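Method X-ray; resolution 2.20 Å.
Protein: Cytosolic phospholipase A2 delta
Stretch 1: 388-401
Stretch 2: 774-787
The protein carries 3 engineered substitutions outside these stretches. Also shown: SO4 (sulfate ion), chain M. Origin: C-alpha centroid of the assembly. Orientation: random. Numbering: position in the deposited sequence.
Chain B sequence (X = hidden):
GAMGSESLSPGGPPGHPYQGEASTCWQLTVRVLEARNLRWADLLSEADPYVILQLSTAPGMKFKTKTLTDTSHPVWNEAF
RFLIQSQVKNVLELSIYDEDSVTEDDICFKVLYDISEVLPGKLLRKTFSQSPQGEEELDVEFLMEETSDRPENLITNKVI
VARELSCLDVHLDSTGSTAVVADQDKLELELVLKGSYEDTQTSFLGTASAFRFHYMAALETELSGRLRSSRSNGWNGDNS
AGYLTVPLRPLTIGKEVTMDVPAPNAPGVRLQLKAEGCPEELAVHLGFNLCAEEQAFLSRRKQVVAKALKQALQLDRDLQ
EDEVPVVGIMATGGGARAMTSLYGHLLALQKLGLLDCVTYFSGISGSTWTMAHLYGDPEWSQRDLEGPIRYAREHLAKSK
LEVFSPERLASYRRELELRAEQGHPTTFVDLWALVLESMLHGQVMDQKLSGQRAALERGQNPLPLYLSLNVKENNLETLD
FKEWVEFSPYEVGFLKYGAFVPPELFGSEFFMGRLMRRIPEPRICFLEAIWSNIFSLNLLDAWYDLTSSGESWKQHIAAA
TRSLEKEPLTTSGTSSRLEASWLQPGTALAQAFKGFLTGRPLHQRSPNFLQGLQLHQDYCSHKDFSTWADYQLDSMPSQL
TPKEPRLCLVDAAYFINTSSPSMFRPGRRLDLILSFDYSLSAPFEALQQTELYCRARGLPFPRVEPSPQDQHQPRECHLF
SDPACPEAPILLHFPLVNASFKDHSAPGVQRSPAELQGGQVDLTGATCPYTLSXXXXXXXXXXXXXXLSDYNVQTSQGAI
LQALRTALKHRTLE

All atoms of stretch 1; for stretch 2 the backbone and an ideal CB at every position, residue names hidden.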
# COMPACT_ATOMS: atom_id res chain seq x y z
N PRO B 388 -11.93 16.20 -22.61
CA PRO B 388 -11.13 15.06 -22.15
C PRO B 388 -11.40 13.77 -22.92
O PRO B 388 -10.48 12.98 -23.14
CB PRO B 388 -11.54 14.91 -20.69
CG PRO B 388 -11.93 16.27 -20.26
CD PRO B 388 -12.48 16.97 -21.47
N ILE B 389 -12.65 13.56 -23.33
CA ILE B 389 -13.02 12.39 -24.14
C ILE B 389 -12.23 12.39 -25.44
O ILE B 389 -11.64 11.38 -25.82
CB ILE B 389 -14.51 12.38 -24.54
CG1 ILE B 389 -15.44 12.37 -23.33
CG2 ILE B 389 -14.82 11.19 -25.44
CD1 ILE B 389 -15.32 11.17 -22.44
N ARG B 390 -12.23 13.54 -26.12
CA ARG B 390 -11.54 13.70 -27.40
C ARG B 390 -10.05 13.43 -27.24
O ARG B 390 -9.44 12.69 -28.01
CB ARG B 390 -11.76 15.11 -27.94
CG ARG B 390 -11.26 15.32 -29.36
CD ARG B 390 -11.09 16.80 -29.68
NE ARG B 390 -10.50 16.98 -31.00
CZ ARG B 390 -10.01 18.14 -31.47
NH1 ARG B 390 -10.03 19.24 -30.73
NH2 ARG B 390 -9.50 18.18 -32.70
N TYR B 391 -9.47 14.05 -26.22
CA TYR B 391 -8.06 13.87 -25.87
C TYR B 391 -7.73 12.38 -25.74
O TYR B 391 -6.79 11.89 -26.37
CB TYR B 391 -7.79 14.62 -24.56
CG TYR B 391 -6.37 14.55 -24.04
CD1 TYR B 391 -5.46 15.55 -24.34
CD2 TYR B 391 -5.97 13.50 -23.21
CE1 TYR B 391 -4.16 15.50 -23.85
CE2 TYR B 391 -4.68 13.45 -22.71
CZ TYR B 391 -3.78 14.44 -23.03
OH TYR B 391 -2.51 14.39 -22.54
N ALA B 392 -8.52 11.66 -24.95
CA ALA B 392 -8.31 10.23 -24.72
C ALA B 392 -8.46 9.43 -26.01
O ALA B 392 -7.68 8.52 -26.28
CB ALA B 392 -9.26 9.71 -23.66
N ARG B 393 -9.48 9.77 -26.79
CA ARG B 393 -9.75 9.09 -28.06
C ARG B 393 -8.57 9.21 -29.01
O ARG B 393 -8.14 8.23 -29.63
CB ARG B 393 -11.00 9.67 -28.73
CG ARG B 393 -11.46 8.90 -29.97
CD ARG B 393 -12.30 9.75 -30.91
NE ARG B 393 -13.27 10.58 -30.22
CZ ARG B 393 -13.39 11.91 -30.34
NH1 ARG B 393 -12.61 12.60 -31.17
NH2 ARG B 393 -14.32 12.55 -29.64
N GLU B 394 -8.04 10.42 -29.13
CA GLU B 394 -6.94 10.68 -30.07
C GLU B 394 -5.66 9.95 -29.67
O GLU B 394 -4.98 9.37 -30.52
CB GLU B 394 -6.71 12.19 -30.19
CG GLU B 394 -7.82 12.88 -30.96
CD GLU B 394 -7.70 14.40 -30.99
OE1 GLU B 394 -6.77 14.95 -30.37
OE2 GLU B 394 -8.55 15.04 -31.65
N HIS B 395 -5.34 9.96 -28.38
CA HIS B 395 -4.16 9.24 -27.89
C HIS B 395 -4.33 7.74 -27.98
O HIS B 395 -3.37 7.02 -28.23
CB HIS B 395 -3.82 9.68 -26.46
CG HIS B 395 -3.16 11.02 -26.41
ND1 HIS B 395 -1.85 11.20 -26.79
CD2 HIS B 395 -3.62 12.24 -26.07
CE1 HIS B 395 -1.53 12.47 -26.66
NE2 HIS B 395 -2.59 13.13 -26.23
N LEU B 396 -5.55 7.25 -27.77
CA LEU B 396 -5.80 5.82 -27.87
C LEU B 396 -5.78 5.36 -29.34
O LEU B 396 -5.52 4.19 -29.61
CB LEU B 396 -7.12 5.46 -27.17
CG LEU B 396 -7.28 4.06 -26.58
CD1 LEU B 396 -6.11 3.63 -25.71
CD2 LEU B 396 -8.56 4.01 -25.75
N ALA B 397 -6.01 6.29 -30.27
CA ALA B 397 -6.01 5.99 -31.70
C ALA B 397 -4.63 5.97 -32.35
O ALA B 397 -4.41 5.22 -33.30
CB ALA B 397 -6.90 6.99 -32.44
N LYS B 398 -3.70 6.78 -31.85
CA LYS B 398 -2.37 6.89 -32.46
C LYS B 398 -1.60 5.56 -32.40
O LYS B 398 -1.84 4.73 -31.52
CB LYS B 398 -1.54 7.99 -31.78
CG LYS B 398 -1.02 7.60 -30.41
CD LYS B 398 -0.49 8.79 -29.64
CE LYS B 398 -0.18 8.40 -28.20
NZ LYS B 398 0.79 9.35 -27.58
N SER B 399 -0.68 5.39 -33.34
CA SER B 399 0.12 4.16 -33.42
C SER B 399 1.06 4.03 -32.23
O SER B 399 1.84 4.94 -31.94
CB SER B 399 0.93 4.12 -34.71
OG SER B 399 1.87 3.05 -34.69
N LYS B 400 1.00 2.89 -31.56
CA LYS B 400 1.84 2.64 -30.40
C LYS B 400 3.17 2.01 -30.78
O LYS B 400 4.00 1.77 -29.91
CB LYS B 400 1.10 1.77 -29.39
CG LYS B 400 -0.24 2.35 -28.96
CD LYS B 400 -0.10 3.77 -28.42
CE LYS B 400 -1.37 4.27 -27.76
NZ LYS B 400 -2.53 4.27 -28.69
N LEU B 401 3.40 1.77 -32.07
CA LEU B 401 4.71 1.37 -32.52
C LEU B 401 5.53 2.61 -32.81
O LEU B 401 6.70 2.68 -32.43
CB LEU B 401 4.62 0.46 -33.75
CG LEU B 401 3.82 -0.83 -33.52
CD1 LEU B 401 3.63 -1.57 -34.83
CD2 LEU B 401 4.48 -1.73 -32.48
N UNK B 774 -4.83 -4.47 -25.19
CA UNK B 774 -4.90 -3.60 -26.36
C UNK B 774 -4.88 -2.14 -25.95
O UNK B 774 -5.70 -1.71 -25.14
CB UNK B 774 -6.16 -3.90 -27.18
N UNK B 775 -3.94 -1.40 -26.51
CA UNK B 775 -3.76 0.02 -26.22
C UNK B 775 -3.94 0.88 -27.48
O UNK B 775 -3.60 2.06 -27.48
CB UNK B 775 -2.38 0.26 -25.61
N UNK B 776 -4.49 0.29 -28.54
CA UNK B 776 -4.77 1.01 -29.78
C UNK B 776 -6.22 0.77 -30.19
O UNK B 776 -6.59 -0.33 -30.58
CB UNK B 776 -3.81 0.57 -30.89
N UNK B 777 -7.04 1.81 -30.05
CA UNK B 777 -8.45 1.76 -30.41
C UNK B 777 -8.66 2.62 -31.64
O UNK B 777 -8.30 3.80 -31.64
CB UNK B 777 -9.34 2.23 -29.26
N UNK B 778 -9.24 2.05 -32.69
CA UNK B 778 -9.75 2.85 -33.81
C UNK B 778 -10.83 3.76 -33.25
O UNK B 778 -11.62 3.33 -32.41
CB UNK B 778 -10.29 1.97 -34.94
N UNK B 779 -10.86 5.01 -33.69
CA UNK B 779 -11.83 5.98 -33.16
C UNK B 779 -13.25 5.44 -33.25
O UNK B 779 -14.07 5.67 -32.37
CB UNK B 779 -11.73 7.31 -33.92
N UNK B 780 -13.50 4.69 -34.32
CA UNK B 780 -14.74 3.94 -34.50
C UNK B 780 -15.07 3.08 -33.28
O UNK B 780 -16.16 3.17 -32.73
CB UNK B 780 -14.64 3.06 -35.75
N UNK B 781 -14.11 2.25 -32.86
CA UNK B 781 -14.29 1.34 -31.72
C UNK B 781 -14.35 2.06 -30.37
O UNK B 781 -15.03 1.62 -29.45
CB UNK B 781 -13.15 0.32 -31.69
N UNK B 782 -13.61 3.16 -30.25
CA UNK B 782 -13.64 3.99 -29.04
C UNK B 782 -15.05 4.54 -28.84
O UNK B 782 -15.62 4.41 -27.75
CB UNK B 782 -12.62 5.13 -29.13
N UNK B 783 -15.59 5.16 -29.89
CA UNK B 783 -16.90 5.82 -29.83
C UNK B 783 -18.03 4.87 -29.46
O UNK B 783 -18.87 5.20 -28.64
CB UNK B 783 -17.21 6.48 -31.18
N UNK B 784 -18.03 3.68 -30.06
CA UNK B 784 -19.03 2.66 -29.74
C UNK B 784 -19.06 2.30 -28.26
O UNK B 784 -20.12 2.26 -27.64
CB UNK B 784 -18.76 1.40 -30.56
N UNK B 785 -17.88 2.03 -27.69
CA UNK B 785 -17.79 1.65 -26.28
C UNK B 785 -18.21 2.81 -25.39
O UNK B 785 -18.95 2.63 -24.42
CB UNK B 785 -16.37 1.20 -25.93
N UNK B 786 -17.72 4.00 -25.72
CA UNK B 786 -18.06 5.20 -24.97
C UNK B 786 -19.56 5.48 -25.01
O UNK B 786 -20.19 5.69 -23.97
CB UNK B 786 -17.29 6.40 -25.52
N UNK B 787 -20.14 5.49 -26.21
CA UNK B 787 -21.56 5.81 -26.37
C UNK B 787 -22.45 4.73 -25.76
O UNK B 787 -23.49 5.05 -25.18
CB UNK B 787 -21.90 5.99 -27.85
S SO4 M . -0.20 0.43 -33.35
O1 SO4 M . -1.24 0.92 -34.28
O2 SO4 M . -0.62 0.69 -31.95
O3 SO4 M . -0.00 -1.02 -33.54
O4 SO4 M . 1.07 1.12 -33.61

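Position 774 has nothing of stretch 1 within 5.5 Å of its ideal CB, so the visible atoms hardly constrain it. It is Asn-774, which braces its own loop: the backbone N of 776 donates to Asn-774 OD1 at 3.0 Å.

At 775 the CB points sideways, 4.5 Å from Lys-400 CG and 5.0 Å from Leu-396 CD1, an apolar border that would suit Leu, Ile or Met. The backbone carries a separate role, because Lys-400 NZ donates to the carbonyl O of 775 at 2.7 Å whatever the side chain. The residue is Met-775, whose CE lies 3.9 Å from Leu-396 CD1.

Position 776 has extended phi/psi (-128/109), and its CB is 4.2 Å from Leu-396 O and 4.4 Å from Lys-400 CG. The sulfate lies close by, so a small donor such as Ser or Thr fits; the extended backbone also tolerates beta-branching. It is Thr-776. Its OG1 donates to sulfate O2 over a very short 2.4 Å, while Lys-400 N donates to the same oxygen at 2.8 Å, so the ion, probably from the crystallisation liquor, joins the two stretches.

At 777, also extended, the backbone N donates to Leu-396 O at 2.9 Å (157°), in the last turn of the helix, a bond that needs no particular side chain. The CB sits 3.8 Å from Leu-396 CG, favouring a broad apolar or aromatic group. Tyr-777 places a ring face against Leu-396 CD2, which is 3.8 Å from the ring centroid. Water 1 donates to both Tyr-777 O and Arg-393 O, at 2.9 Å each.

Position 778 points away and is the N-cap of the helix; Ser, Thr, Asp or Asn would be the usual guesses. It is Lys-778, with no contact across.

Position 779 has its CB 3.9 Å from Arg-393 CD and 5.1 Å from Ala-397 CB. The nearby guanidinium invites an acid, though Gln could also reach. Glu-779 forms a long salt bridge, OE2 to Arg-393 NH1 at 3.9 Å, and its CG packs 3.8 Å from Ala-397 CB.

Positions 780 and 781 face no part of stretch 1, which therefore sets no preference; they are Glu-780 and Asp-781.

At 782 the CB points toward stretch 1, 4.0 Å from Arg-393 CG, above a hollow lined by Ile-389, Ala-392, Arg-393 and Leu-396. A large apolar knob is expected, Leu, Met or Phe. Phe-782 fills it: Arg-393 CB stands 3.7 Å from the ring centroid, 13° off the normal, while Leu-396 CD2 meets the ring edge, 3.8 Å from Phe-782 CD1.

Position 783 points sideways, yet a long acid could reach the Arg-393 guanidinium. Glu-783 does: Arg-393 NE donates to its OE2 at 2.9 Å, within a salt bridge.

Positions 784 and 785 are out of reach; they are Arg-784 and Leu-785.

At 786 the CB points toward Ile-389 CG2, 5.4 Å off, suiting Leu, Ile or Met. Leu-786 closes the gap, CD2 to Ile-389 CG2 at 3.5 Å.

Position 787 is unconstrained; it is Arg-787.

Stretch 2 (774-787) NMTYKEEDFERLLR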
# COMPACT_ATOMS: atom_id res chain seq x y z
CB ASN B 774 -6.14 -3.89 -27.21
CG ASN B 774 -6.15 -3.11 -28.52
OD1 ASN B 774 -5.13 -2.58 -28.95
ND2 ASN B 774 -7.31 -3.05 -29.16
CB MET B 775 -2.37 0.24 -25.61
CG MET B 775 -2.23 -0.18 -24.15
SD MET B 775 -3.22 0.78 -22.97
CE MET B 775 -3.01 2.45 -23.58
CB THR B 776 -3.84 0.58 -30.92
OG1 THR B 776 -2.49 0.56 -30.45
CG2 THR B 776 -3.96 1.54 -32.11
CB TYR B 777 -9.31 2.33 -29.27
CG TYR B 777 -9.56 1.43 -28.08
CD1 TYR B 777 -10.62 1.69 -27.21
CD2 TYR B 777 -8.77 0.32 -27.81
CE1 TYR B 777 -10.87 0.88 -26.11
CE2 TYR B 777 -9.01 -0.49 -26.71
CZ TYR B 777 -10.06 -0.20 -25.87
OH TYR B 777 -10.30 -1.01 -24.78
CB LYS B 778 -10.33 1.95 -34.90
CG LYS B 778 -9.28 1.14 -35.64
CD LYS B 778 -9.85 -0.16 -36.20
CE LYS B 778 -10.95 0.08 -37.22
NZ LYS B 778 -11.30 -1.17 -37.95
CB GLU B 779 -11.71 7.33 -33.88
CG GLU B 779 -10.35 7.99 -33.68
CD GLU B 779 -10.38 9.51 -33.73
OE1 GLU B 779 -9.31 10.13 -33.55
OE2 GLU B 779 -11.46 10.10 -33.94
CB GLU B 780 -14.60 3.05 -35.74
CG GLU B 780 -15.89 2.77 -36.50
CD GLU B 780 -15.66 1.88 -37.72
OE1 GLU B 780 -16.64 1.62 -38.46
OE2 GLU B 780 -14.51 1.43 -37.94
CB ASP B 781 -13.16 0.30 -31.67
CG ASP B 781 -13.23 -0.70 -32.82
OD1 ASP B 781 -14.34 -0.96 -33.33
OD2 ASP B 781 -12.17 -1.23 -33.20
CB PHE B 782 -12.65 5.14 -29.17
CG PHE B 782 -12.63 6.06 -27.98
CD1 PHE B 782 -11.67 5.91 -26.98
CD2 PHE B 782 -13.56 7.09 -27.85
CE1 PHE B 782 -11.64 6.76 -25.88
CE2 PHE B 782 -13.53 7.94 -26.76
CZ PHE B 782 -12.58 7.77 -25.77
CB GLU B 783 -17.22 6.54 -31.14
CG GLU B 783 -16.45 7.84 -31.34
CD GLU B 783 -16.86 8.93 -30.36
OE1 GLU B 783 -18.07 9.17 -30.20
OE2 GLU B 783 -15.97 9.55 -29.73
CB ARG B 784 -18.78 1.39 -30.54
CG ARG B 784 -19.27 1.46 -31.98
CD ARG B 784 -19.00 0.14 -32.69
NE ARG B 784 -18.36 0.28 -34.00
CZ ARG B 784 -18.82 -0.19 -35.16
NH1 ARG B 784 -19.98 -0.84 -35.24
NH2 ARG B 784 -18.10 0.00 -36.26
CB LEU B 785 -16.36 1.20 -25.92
CG LEU B 785 -16.09 0.75 -24.48
CD1 LEU B 785 -17.10 -0.27 -24.00
CD2 LEU B 785 -14.68 0.18 -24.35
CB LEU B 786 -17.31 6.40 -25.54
CG LEU B 786 -17.58 7.73 -24.83
CD1 LEU B 786 -16.63 7.90 -23.65
CD2 LEU B 786 -17.45 8.90 -25.79
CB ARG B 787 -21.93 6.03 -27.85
CG ARG B 787 -21.32 7.28 -28.47
CD ARG B 787 -22.15 7.79 -29.64
NE ARG B 787 -21.51 8.93 -30.31
CZ ARG B 787 -20.75 8.86 -31.41
NH1 ARG B 787 -20.50 7.71 -32.02
NH2 ARG B 787 -20.22 9.98 -31.90
O HOH W 1 -9.73 6.07 -30.66
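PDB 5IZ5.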